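Local coordinates for protein 1-pyrroline-5-carboxylate dehydrogenase (PDB 1UZB) that probably catalyses the NAD-dependent oxidation of glutamate semialdehyde, the open-chain form of 1-pyrroline-5-carboxylate, to glutamate in proline breakdown, at residues 154-159 with 169-174; 147-152 with 501-506; 330-335 with 425-430. All coordinates share one frame; numbering follows the deposited sequence.

Interaction 1: 154-159 with 169-174; sequences YPAVEV and SFYVPL
Tyr-154 and Val-157, in the irregular loop that follows helix 128-149, pack on Phe-170, Ser-169 and Tyr-171 of strand 165-180 in a partly buried loop-on-strand contact that combines aromatic packing with water bridges. Tyr-154 and Phe-170 form a T-shaped pair, their planes 73° apart. The CD2-CE2 edge of Tyr-154 stands over one face of Phe-170, with Tyr-154 CE2 3.7 Å from Phe-170 CD1, nearer the rim than the centre of that ring. With CG anti to the backbone N (chi1 175°), the Tyr-154 ring is carried across to the strand, and its hydroxyl goes on to Glu-168 and to Arg-100 of a third subunit. A cis peptide bond joins Tyr-154 to Pro-155.

Strand 165-180 pairs antiparallel with strand 507-515 and reaches far out from the body of the chain, in keeping with the oligomerisation arm of aldehyde dehydrogenases. The loop adds little direct backbone bonding to it: Val-157 N makes a weak hydrogen bond to Ser-169 O at 3.4 Å. Water does more. One molecule accepts from both Ala-156 N and Tyr-171 N, and another accepts from Ser-169 N at 2.9 Å while donating to Val-157 O at 2.7 Å.

Val-157 is tightly seated, its CB 3.5 Å from Ser-169 CB. Its CG2 branch points over the face of Tyr-171 in a CH-pi contact, 4.1 Å from the ring centroid, while Ala-156 CB comes to the edge of the same ring. The Tyr-171 hydroxyl is hydrogen-bonded to Asp-501 of the second subunit.

Interaction 2: 147-152 with 501-506; sequences RAALRY and DYLRLF
Ala-149, in the last part of the helix running from 128, and Leu-503, on the short, weakly bonded helix 500-504, bring the two backbones closest, with 6.9 Å between their CA atoms. No direct hydrogen bond crosses the gap, which side chains fill. Leu-503 sends one methyl, CD1, against the turn of the facing helix: it touches Ala-148 CB and Ala-149 CB, and lies 3.3 Å from Ala-149 N, closer than to either side chain. With CG beside its backbone N (chi1 -55°) and CD1 extended beyond it, this leucine reaches straight across, and the small alanines let the methyl come down onto the main chain.

Tyr-152 covers the largest area of the contact. Its ring leans obliquely against Leu-503 and Arg-504, with CE1 3.9 Å from Leu-503 CB and CE2, on the far side of the ring, near CB and CD of Arg-504. These two carbons make the arginine's contact, its chain being bent at chi2 (66°). The guanidinium plane stands 82° from the ring. Arg-504 NE is held by Asp-501 of the second subunit, and Asp-501 of this chain is likewise paired with Arg-504 of that subunit.

Tyr-152 OH is hydrogen-bonded to the carbonyl oxygen of Leu-500 and also accepts from a water 2.8 Å from Tyr-152 OH; that water makes a weak second hydrogen bond to Asp-501 OD1. The contact is thus apolar beside Leu-503 and polar at the tyrosine hydroxyl, where hydrogen bonding lies close to the ion pairs that Asp-501 and Arg-504 form with the second subunit.

Interaction 3: 330-335 with 425-430; sequences LTQGAY and VIRVKD
Arg-427 NH2 donates to Gln-332 OE1 at 2.8 Å, linking strand 422-428 to the residue just past the end of the neighbouring parallel strand, 325-331, where helix 332-346 begins. The strands belong to the mixed seven-stranded sheet of what is, by family, the catalytic domain of an aldehyde dehydrogenase, and each is followed by a helix, as in other alpha/beta folds. The amide oxygen lies near the guanidinium plane at its edge, but the amide and guanidinium planes are turned 73° from each other and the N-H...O angle is a moderate 148°. The two side chains run alongside one another, both pointing the same way. NE of the same arginine forms a salt bridge with Glu-406, giving the guanidinium a second anchor.

The backbone pairing is regular. Leu-330 reaches to either side of Arg-427: its N donates to Ile-426 O and its O accepts from Val-428 N, both at 2.9 Å. Leu-330 O also receives a C-H...O contact from Arg-427 CA. On the other face of the sheet from Leu-330 and Arg-427, Thr-331 and Val-428 point together, and Val-428 packs on Ala-434 and Val-437 of helix 431-439.

Tyr-335, on the first turn of helix 332-346, folds back over the Leu-330 face, while its hydroxyl bonds to Thr-405. Leu-330 CD1 meets Val-425 CG1 at 3.8 Å, and that same methyl lies 4.1 Å from Tyr-335 CE1. A bend at chi3 (64°) turns the arginine's charged end away from the ring plane after its methylene has settled on the tyrosine: Arg-427 CD sits over the Tyr-335 face, 3.7 Å from the ring centroid.

Interactions 1 and 2 are neighbours, with centres 11 Å apart, and touch directly: Tyr-171 CD1 packs on Tyr-152 CD2 at 3.8 Å. They are tied by the chain as well, since helix 128-149 leads through the 154-159 loop into strand 165-180, while helix 500-504 leads into strand 507-515, which pairs antiparallel with strand 165-180. Both also reach the second subunit, placing them at the oligomer interface. Interaction 3 lies apart, its centre 51 Å from that of interaction 1 and 43 Å from that of interaction 2, in the seven-stranded sheet, and no other chain of the assembly touches it. Along the sequence, 147-152 with 501-506 encloses both other contacts, which follow in series.

Interaction 1: 154-159 with 169-174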
loop_
_atom_site.group_PDB
_atom_site.type_symbol
_atom_site.label_atom_id
_atom_site.label_comp_id
_atom_site.label_asym_id
_atom_site.label_seq_id
_atom_site.Cartn_x
_atom_site.Cartn_y
_atom_site.Cartn_z
ATOM N N TYR A 154 0.745 -18.187 7.129
ATOM C CA TYR A 154 -0.466 -18.697 6.490
ATOM C C TYR A 154 -1.581 -17.674 6.281
ATOM O O TYR A 154 -1.997 -17.013 7.231
ATOM C CB TYR A 154 -1.010 -19.861 7.327
ATOM C CG TYR A 154 -2.338 -20.413 6.858
ATOM C CD1 TYR A 154 -3.536 -20.008 7.448
ATOM C CD2 TYR A 154 -2.394 -21.344 5.822
ATOM C CE1 TYR A 154 -4.759 -20.522 7.017
ATOM C CE2 TYR A 154 -3.607 -21.862 5.384
ATOM C CZ TYR A 154 -4.785 -21.449 5.984
ATOM O OH TYR A 154 -5.987 -21.971 5.559
ATOM N N PRO A 155 -2.042 -17.484 5.029
ATOM C CA PRO A 155 -1.669 -18.079 3.736
ATOM C C PRO A 155 -0.953 -16.942 3.001
ATOM O O PRO A 155 -1.583 -15.960 2.606
ATOM C CB PRO A 155 -3.022 -18.409 3.104
ATOM C CG PRO A 155 -4.057 -18.155 4.195
ATOM C CD PRO A 155 -3.450 -17.048 4.974
ATOM N N ALA A 156 0.352 -17.075 2.805
ATOM C CA ALA A 156 1.135 -15.997 2.203
ATOM C C ALA A 156 1.257 -15.856 0.690
ATOM O O ALA A 156 1.769 -14.844 0.218
ATOM C CB ALA A 156 2.535 -16.018 2.808
ATOM N N VAL A 157 0.785 -16.827 -0.079
ATOM C CA VAL A 157 0.950 -16.741 -1.527
ATOM C C VAL A 157 -0.100 -15.966 -2.319
ATOM O O VAL A 157 -1.305 -16.153 -2.150
ATOM C CB VAL A 157 1.082 -18.150 -2.129
ATOM C CG1 VAL A 157 1.405 -18.048 -3.613
ATOM C CG2 VAL A 157 2.162 -18.930 -1.390
ATOM N N GLU A 158 0.386 -15.097 -3.198
ATOM C CA GLU A 158 -0.463 -14.282 -4.060
ATOM C C GLU A 158 -0.883 -15.109 -5.276
ATOM O O GLU A 158 -0.041 -15.481 -6.095
ATOM C CB GLU A 158 0.323 -13.053 -4.514
ATOM C CG GLU A 158 -0.425 -12.088 -5.413
ATOM C CD GLU A 158 0.467 -10.951 -5.875
ATOM O OE1 GLU A 158 1.200 -10.397 -5.031
ATOM O OE2 GLU A 158 0.436 -10.610 -7.075
ATOM N N VAL A 159 -2.177 -15.395 -5.394
ATOM C CA VAL A 159 -2.671 -16.181 -6.520
ATOM C C VAL A 159 -3.810 -15.493 -7.256
ATOM O O VAL A 159 -4.406 -14.532 -6.766
ATOM C CB VAL A 159 -3.165 -17.585 -6.079
ATOM C CG1 VAL A 159 -2.028 -18.365 -5.433
ATOM C CG2 VAL A 159 -4.344 -17.450 -5.130
ATOM N N SER A 169 -2.904 -20.837 -1.473
ATOM C CA SER A 169 -1.553 -21.381 -1.505
ATOM C C SER A 169 -0.815 -20.882 -0.269
ATOM O O SER A 169 -0.951 -19.718 0.134
ATOM C CB SER A 169 -0.826 -20.960 -2.783
ATOM O OG SER A 169 -1.272 -21.749 -3.875
ATOM N N PHE A 170 -0.044 -21.771 0.345
ATOM C CA PHE A 170 0.679 -21.428 1.556
ATOM C C PHE A 170 1.949 -22.247 1.710
ATOM O O PHE A 170 2.113 -23.294 1.081
ATOM C CB PHE A 170 -0.223 -21.621 2.787
ATOM C CG PHE A 170 -0.859 -22.985 2.877
ATOM C CD1 PHE A 170 -2.080 -23.252 2.259
ATOM C CD2 PHE A 170 -0.244 -23.999 3.599
ATOM C CE1 PHE A 170 -2.677 -24.512 2.365
ATOM C CE2 PHE A 170 -0.832 -25.257 3.709
ATOM C CZ PHE A 170 -2.052 -25.512 3.093
ATOM N N TYR A 171 2.846 -21.757 2.556
ATOM C CA TYR A 171 4.108 -22.429 2.801
ATOM C C TYR A 171 4.082 -23.330 4.019
ATOM O O TYR A 171 3.348 -23.093 4.985
ATOM C CB TYR A 171 5.231 -21.406 2.978
ATOM C CG TYR A 171 5.432 -20.525 1.776
ATOM C CD1 TYR A 171 5.076 -19.178 1.808
ATOM C CD2 TYR A 171 5.963 -21.043 0.598
ATOM C CE1 TYR A 171 5.240 -18.368 0.689
ATOM C CE2 TYR A 171 6.133 -20.243 -0.526
ATOM C CZ TYR A 171 5.769 -18.907 -0.472
ATOM O OH TYR A 171 5.936 -18.108 -1.578
ATOM N N VAL A 172 4.894 -24.376 3.953
ATOM C CA VAL A 172 5.024 -25.306 5.055
ATOM C C VAL A 172 6.491 -25.696 5.159
ATOM O O VAL A 172 7.211 -25.731 4.157
ATOM C CB VAL A 172 4.136 -26.545 4.841
ATOM C CG1 VAL A 172 2.695 -26.093 4.712
ATOM C CG2 VAL A 172 4.558 -27.306 3.594
ATOM N N PRO A 173 6.970 -25.947 6.383
ATOM C CA PRO A 173 8.370 -26.332 6.578
ATOM C C PRO A 173 8.651 -27.706 5.977
ATOM O O PRO A 173 7.730 -28.489 5.735
ATOM C CB PRO A 173 8.530 -26.286 8.097
ATOM C CG PRO A 173 7.163 -26.645 8.588
ATOM C CD PRO A 173 6.257 -25.866 7.669
ATOM N N LEU A 174 9.928 -27.987 5.742
ATOM C CA LEU A 174 10.358 -29.238 5.125
ATOM C C LEU A 174 10.437 -30.442 6.054
ATOM O O LEU A 174 9.971 -31.525 5.705
ATOM C CB LEU A 174 11.720 -29.038 4.460
ATOM C CG LEU A 174 11.833 -27.895 3.448
ATOM C CD1 LEU A 174 13.283 -27.727 3.014
ATOM C CD2 LEU A 174 10.935 -28.188 2.260
HETATM O O HOH W 1 1.960 -19.327 4.000
HETATM O O HOH W 2 -2.867 -17.968 -0.927
#

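Interaction 2: 147-152 with 501-506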
loop_
_atom_site.group_PDB
_atom_site.type_symbol
_atom_site.label_atom_id
_atom_site.label_comp_id
_atom_site.label_asym_id
_atom_site.label_seq_id
_atom_site.Cartn_x
_atom_site.Cartn_y
_atom_site.Cartn_z
ATOM N N ARG A 147 11.399 -11.823 12.594
ATOM C CA ARG A 147 10.520 -10.907 11.877
ATOM C C ARG A 147 10.260 -11.369 10.446
ATOM O O ARG A 147 9.127 -11.346 9.972
ATOM C CB ARG A 147 11.133 -9.502 11.859
ATOM C CG ARG A 147 11.186 -8.824 13.229
ATOM C CD ARG A 147 12.030 -7.553 13.172
ATOM N NE ARG A 147 11.981 -6.756 14.400
ATOM C CZ ARG A 147 12.577 -7.077 15.544
ATOM N NH1 ARG A 147 12.467 -6.277 16.595
ATOM N NH2 ARG A 147 13.289 -8.188 15.641
ATOM N N ALA A 148 11.312 -11.793 9.760
ATOM C CA ALA A 148 11.177 -12.233 8.380
ATOM C C ALA A 148 10.235 -13.423 8.235
ATOM O O ALA A 148 9.494 -13.521 7.253
ATOM C CB ALA A 148 12.547 -12.572 7.806
ATOM N N ALA A 149 10.256 -14.322 9.214
ATOM C CA ALA A 149 9.406 -15.508 9.172
ATOM C C ALA A 149 7.923 -15.144 9.103
ATOM O O ALA A 149 7.131 -15.852 8.478
ATOM C CB ALA A 149 9.679 -16.388 10.393
ATOM N N LEU A 150 7.538 -14.041 9.735
ATOM C CA LEU A 150 6.136 -13.634 9.723
ATOM C C LEU A 150 5.647 -13.247 8.332
ATOM O O LEU A 150 4.444 -13.257 8.064
ATOM C CB LEU A 150 5.921 -12.477 10.699
ATOM C CG LEU A 150 5.978 -12.890 12.175
ATOM C CD1 LEU A 150 6.067 -11.657 13.057
ATOM C CD2 LEU A 150 4.747 -13.714 12.521
ATOM N N ARG A 151 6.579 -12.914 7.444
ATOM C CA ARG A 151 6.226 -12.531 6.080
ATOM C C ARG A 151 5.760 -13.741 5.268
ATOM O O ARG A 151 5.198 -13.587 4.182
ATOM C CB ARG A 151 7.429 -11.875 5.393
ATOM C CG ARG A 151 7.911 -10.599 6.072
ATOM C CD ARG A 151 6.945 -9.444 5.843
ATOM N NE ARG A 151 7.090 -8.874 4.507
ATOM C CZ ARG A 151 8.056 -8.031 4.153
ATOM N NH1 ARG A 151 8.965 -7.648 5.042
ATOM N NH2 ARG A 151 8.124 -7.581 2.908
ATOM N N TYR A 152 5.991 -14.938 5.801
ATOM C CA TYR A 152 5.599 -16.172 5.123
ATOM C C TYR A 152 4.409 -16.857 5.785
ATOM O O TYR A 152 4.043 -17.969 5.406
ATOM C CB TYR A 152 6.768 -17.167 5.105
ATOM C CG TYR A 152 7.963 -16.724 4.295
ATOM C CD1 TYR A 152 8.980 -15.967 4.870
ATOM C CD2 TYR A 152 8.070 -17.054 2.946
ATOM C CE1 TYR A 152 10.079 -15.545 4.117
ATOM C CE2 TYR A 152 9.160 -16.644 2.186
ATOM C CZ TYR A 152 10.158 -15.890 2.775
ATOM O OH TYR A 152 11.238 -15.485 2.024
ATOM N N ASP A 501 14.812 -13.682 1.589
ATOM C CA ASP A 501 14.908 -14.857 0.726
ATOM C C ASP A 501 15.481 -16.095 1.398
ATOM O O ASP A 501 15.214 -17.212 0.968
ATOM C CB ASP A 501 15.761 -14.546 -0.512
ATOM C CG ASP A 501 15.019 -13.731 -1.551
ATOM O OD1 ASP A 501 13.852 -13.352 -1.307
ATOM O OD2 ASP A 501 15.613 -13.473 -2.621
ATOM N N TYR A 502 16.270 -15.907 2.450
ATOM C CA TYR A 502 16.879 -17.048 3.121
ATOM C C TYR A 502 15.855 -18.057 3.625
ATOM O O TYR A 502 16.018 -19.260 3.436
ATOM C CB TYR A 502 17.735 -16.572 4.296
ATOM C CG TYR A 502 18.652 -17.628 4.880
ATOM C CD1 TYR A 502 19.700 -18.160 4.130
ATOM C CD2 TYR A 502 18.524 -18.031 6.209
ATOM C CE1 TYR A 502 20.607 -19.055 4.689
ATOM C CE2 TYR A 502 19.428 -18.926 6.782
ATOM C CZ TYR A 502 20.469 -19.427 6.016
ATOM O OH TYR A 502 21.401 -20.264 6.589
ATOM N N LEU A 503 14.790 -17.572 4.255
ATOM C CA LEU A 503 13.789 -18.474 4.809
ATOM C C LEU A 503 13.001 -19.277 3.775
ATOM O O LEU A 503 12.543 -20.383 4.066
ATOM C CB LEU A 503 12.837 -17.701 5.728
ATOM C CG LEU A 503 13.526 -16.912 6.851
ATOM C CD1 LEU A 503 12.475 -16.288 7.753
ATOM C CD2 LEU A 503 14.440 -17.830 7.656
ATOM N N ARG A 504 12.849 -18.735 2.571
ATOM C CA ARG A 504 12.118 -19.434 1.516
ATOM C C ARG A 504 12.784 -20.772 1.182
ATOM O O ARG A 504 12.126 -21.714 0.732
ATOM C CB ARG A 504 12.063 -18.568 0.253
ATOM C CG ARG A 504 11.335 -19.214 -0.924
ATOM C CD ARG A 504 9.864 -19.395 -0.613
ATOM N NE ARG A 504 9.132 -20.058 -1.689
ATOM C CZ ARG A 504 9.152 -21.367 -1.919
ATOM N NH1 ARG A 504 8.445 -21.866 -2.923
ATOM N NH2 ARG A 504 9.867 -22.181 -1.147
ATOM N N LEU A 505 14.094 -20.839 1.399
ATOM C CA LEU A 505 14.866 -22.045 1.122
ATOM C C LEU A 505 14.467 -23.222 2.004
ATOM O O LEU A 505 14.706 -24.382 1.656
ATOM C CB LEU A 505 16.353 -21.759 1.328
ATOM C CG LEU A 505 16.966 -20.652 0.469
ATOM C CD1 LEU A 505 18.381 -20.382 0.946
ATOM C CD2 LEU A 505 16.947 -21.053 -0.993
ATOM N N PHE A 506 13.846 -22.928 3.139
ATOM C CA PHE A 506 13.460 -23.970 4.081
ATOM C C PHE A 506 11.956 -24.216 4.126
ATOM O O PHE A 506 11.423 -24.735 5.111
ATOM C CB PHE A 506 13.999 -23.607 5.467
ATOM C CG PHE A 506 15.479 -23.342 5.463
ATOM C CD1 PHE A 506 15.974 -22.055 5.276
ATOM C CD2 PHE A 506 16.381 -24.393 5.561
ATOM C CE1 PHE A 506 17.346 -21.822 5.185
ATOM C CE2 PHE A 506 17.751 -24.172 5.472
ATOM C CZ PHE A 506 18.234 -22.884 5.283
HETATM O O HOH W 3 10.896 -14.860 -0.718
#

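Interaction 3: 330-335 with 425-430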
loop_
_atom_site.group_PDB
_atom_site.type_symbol
_atom_site.label_atom_id
_atom_site.label_comp_id
_atom_site.label_asym_id
_atom_site.label_seq_id
_atom_site.Cartn_x
_atom_site.Cartn_y
_atom_site.Cartn_z
ATOM N N LEU A 330 45.951 -3.689 -8.059
ATOM C CA LEU A 330 46.266 -2.280 -8.232
ATOM C C LEU A 330 46.575 -1.903 -9.670
ATOM O O LEU A 330 47.393 -2.555 -10.320
ATOM C CB LEU A 330 47.471 -1.914 -7.360
ATOM C CG LEU A 330 47.357 -2.286 -5.877
ATOM C CD1 LEU A 330 48.671 -2.021 -5.148
ATOM C CD2 LEU A 330 46.225 -1.490 -5.249
ATOM N N THR A 331 45.925 -0.855 -10.169
ATOM C CA THR A 331 46.192 -0.392 -11.522
ATOM C C THR A 331 47.579 0.242 -11.459
ATOM O O THR A 331 48.060 0.589 -10.381
ATOM C CB THR A 331 45.145 0.646 -11.991
ATOM O OG1 THR A 331 45.200 1.804 -11.149
ATOM C CG2 THR A 331 43.749 0.047 -11.936
ATOM N N GLN A 332 48.228 0.391 -12.608
ATOM C CA GLN A 332 49.581 0.934 -12.637
ATOM C C GLN A 332 49.779 2.211 -11.826
ATOM O O GLN A 332 50.733 2.319 -11.057
ATOM C CB GLN A 332 50.021 1.156 -14.087
ATOM C CG GLN A 332 51.497 1.522 -14.243
ATOM C CD GLN A 332 52.425 0.498 -13.610
ATOM O OE1 GLN A 332 52.269 -0.706 -13.811
ATOM N NE2 GLN A 332 53.401 0.976 -12.846
ATOM N N GLY A 333 48.877 3.172 -11.986
ATOM C CA GLY A 333 49.005 4.425 -11.256
ATOM C C GLY A 333 48.809 4.336 -9.749
ATOM O O GLY A 333 49.266 5.202 -9.002
ATOM N N ALA A 334 48.132 3.289 -9.293
ATOM C CA ALA A 334 47.877 3.115 -7.866
ATOM C C ALA A 334 48.856 2.168 -7.178
ATOM O O ALA A 334 48.939 2.146 -5.950
ATOM C CB ALA A 334 46.455 2.606 -7.663
ATOM N N TYR A 335 49.609 1.406 -7.965
ATOM C CA TYR A 335 50.533 0.421 -7.411
ATOM C C TYR A 335 51.482 0.891 -6.315
ATOM O O TYR A 335 51.386 0.444 -5.173
ATOM C CB TYR A 335 51.351 -0.231 -8.527
ATOM C CG TYR A 335 52.244 -1.342 -8.022
ATOM C CD1 TYR A 335 51.711 -2.562 -7.603
ATOM C CD2 TYR A 335 53.622 -1.157 -7.924
ATOM C CE1 TYR A 335 52.529 -3.571 -7.097
ATOM C CE2 TYR A 335 54.447 -2.156 -7.419
ATOM C CZ TYR A 335 53.895 -3.358 -7.008
ATOM O OH TYR A 335 54.715 -4.338 -6.501
ATOM N N VAL A 425 49.361 -9.281 -3.872
ATOM C CA VAL A 425 49.190 -8.050 -4.634
ATOM C C VAL A 425 49.494 -8.284 -6.104
ATOM O O VAL A 425 50.567 -8.781 -6.466
ATOM C CB VAL A 425 50.101 -6.936 -4.084
ATOM C CG1 VAL A 425 49.815 -5.622 -4.793
ATOM C CG2 VAL A 425 49.878 -6.790 -2.583
ATOM N N ILE A 426 48.532 -7.914 -6.941
ATOM C CA ILE A 426 48.613 -8.088 -8.384
ATOM C C ILE A 426 48.599 -6.723 -9.064
ATOM O O ILE A 426 47.730 -5.899 -8.796
ATOM C CB ILE A 426 47.412 -8.931 -8.872
ATOM C CG1 ILE A 426 47.354 -10.245 -8.086
ATOM C CG2 ILE A 426 47.522 -9.195 -10.366
ATOM C CD1 ILE A 426 46.049 -11.011 -8.237
ATOM N N ARG A 427 49.572 -6.489 -9.937
ATOM C CA ARG A 427 49.683 -5.224 -10.652
ATOM C C ARG A 427 49.107 -5.360 -12.058
ATOM O O ARG A 427 49.512 -6.242 -12.815
ATOM C CB ARG A 427 51.156 -4.807 -10.720
ATOM C CG ARG A 427 51.422 -3.503 -11.456
ATOM C CD ARG A 427 52.835 -3.005 -11.181
ATOM N NE ARG A 427 53.854 -3.919 -11.690
ATOM C CZ ARG A 427 54.269 -3.956 -12.953
ATOM N NH1 ARG A 427 55.200 -4.825 -13.322
ATOM N NH2 ARG A 427 53.765 -3.115 -13.847
ATOM N N VAL A 428 48.158 -4.492 -12.397
ATOM C CA VAL A 428 47.519 -4.521 -13.710
ATOM C C VAL A 428 47.629 -3.153 -14.379
ATOM O O VAL A 428 47.896 -2.153 -13.715
ATOM C CB VAL A 428 46.029 -4.939 -13.598
ATOM C CG1 VAL A 428 45.927 -6.307 -12.939
ATOM C CG2 VAL A 428 45.245 -3.913 -12.792
ATOM N N LYS A 429 47.416 -3.110 -15.692
ATOM C CA LYS A 429 47.543 -1.864 -16.441
ATOM C C LYS A 429 46.434 -0.844 -16.229
ATOM O O LYS A 429 46.707 0.342 -16.032
ATOM C CB LYS A 429 47.670 -2.153 -17.940
ATOM C CG LYS A 429 47.808 -0.892 -18.786
ATOM C CD LYS A 429 47.971 -1.192 -20.271
ATOM C CE LYS A 429 46.707 -1.779 -20.887
ATOM N NZ LYS A 429 46.403 -3.147 -20.387
ATOM N N ASP A 430 45.187 -1.296 -16.279
ATOM C CA ASP A 430 44.057 -0.394 -16.111
ATOM C C ASP A 430 42.886 -1.055 -15.405
ATOM O O ASP A 430 42.972 -2.208 -14.985
ATOM C CB ASP A 430 43.600 0.142 -17.473
ATOM C CG ASP A 430 43.399 -0.957 -18.498
ATOM O OD1 ASP A 430 42.962 -2.064 -18.120
ATOM O OD2 ASP A 430 43.665 -0.708 -19.694
#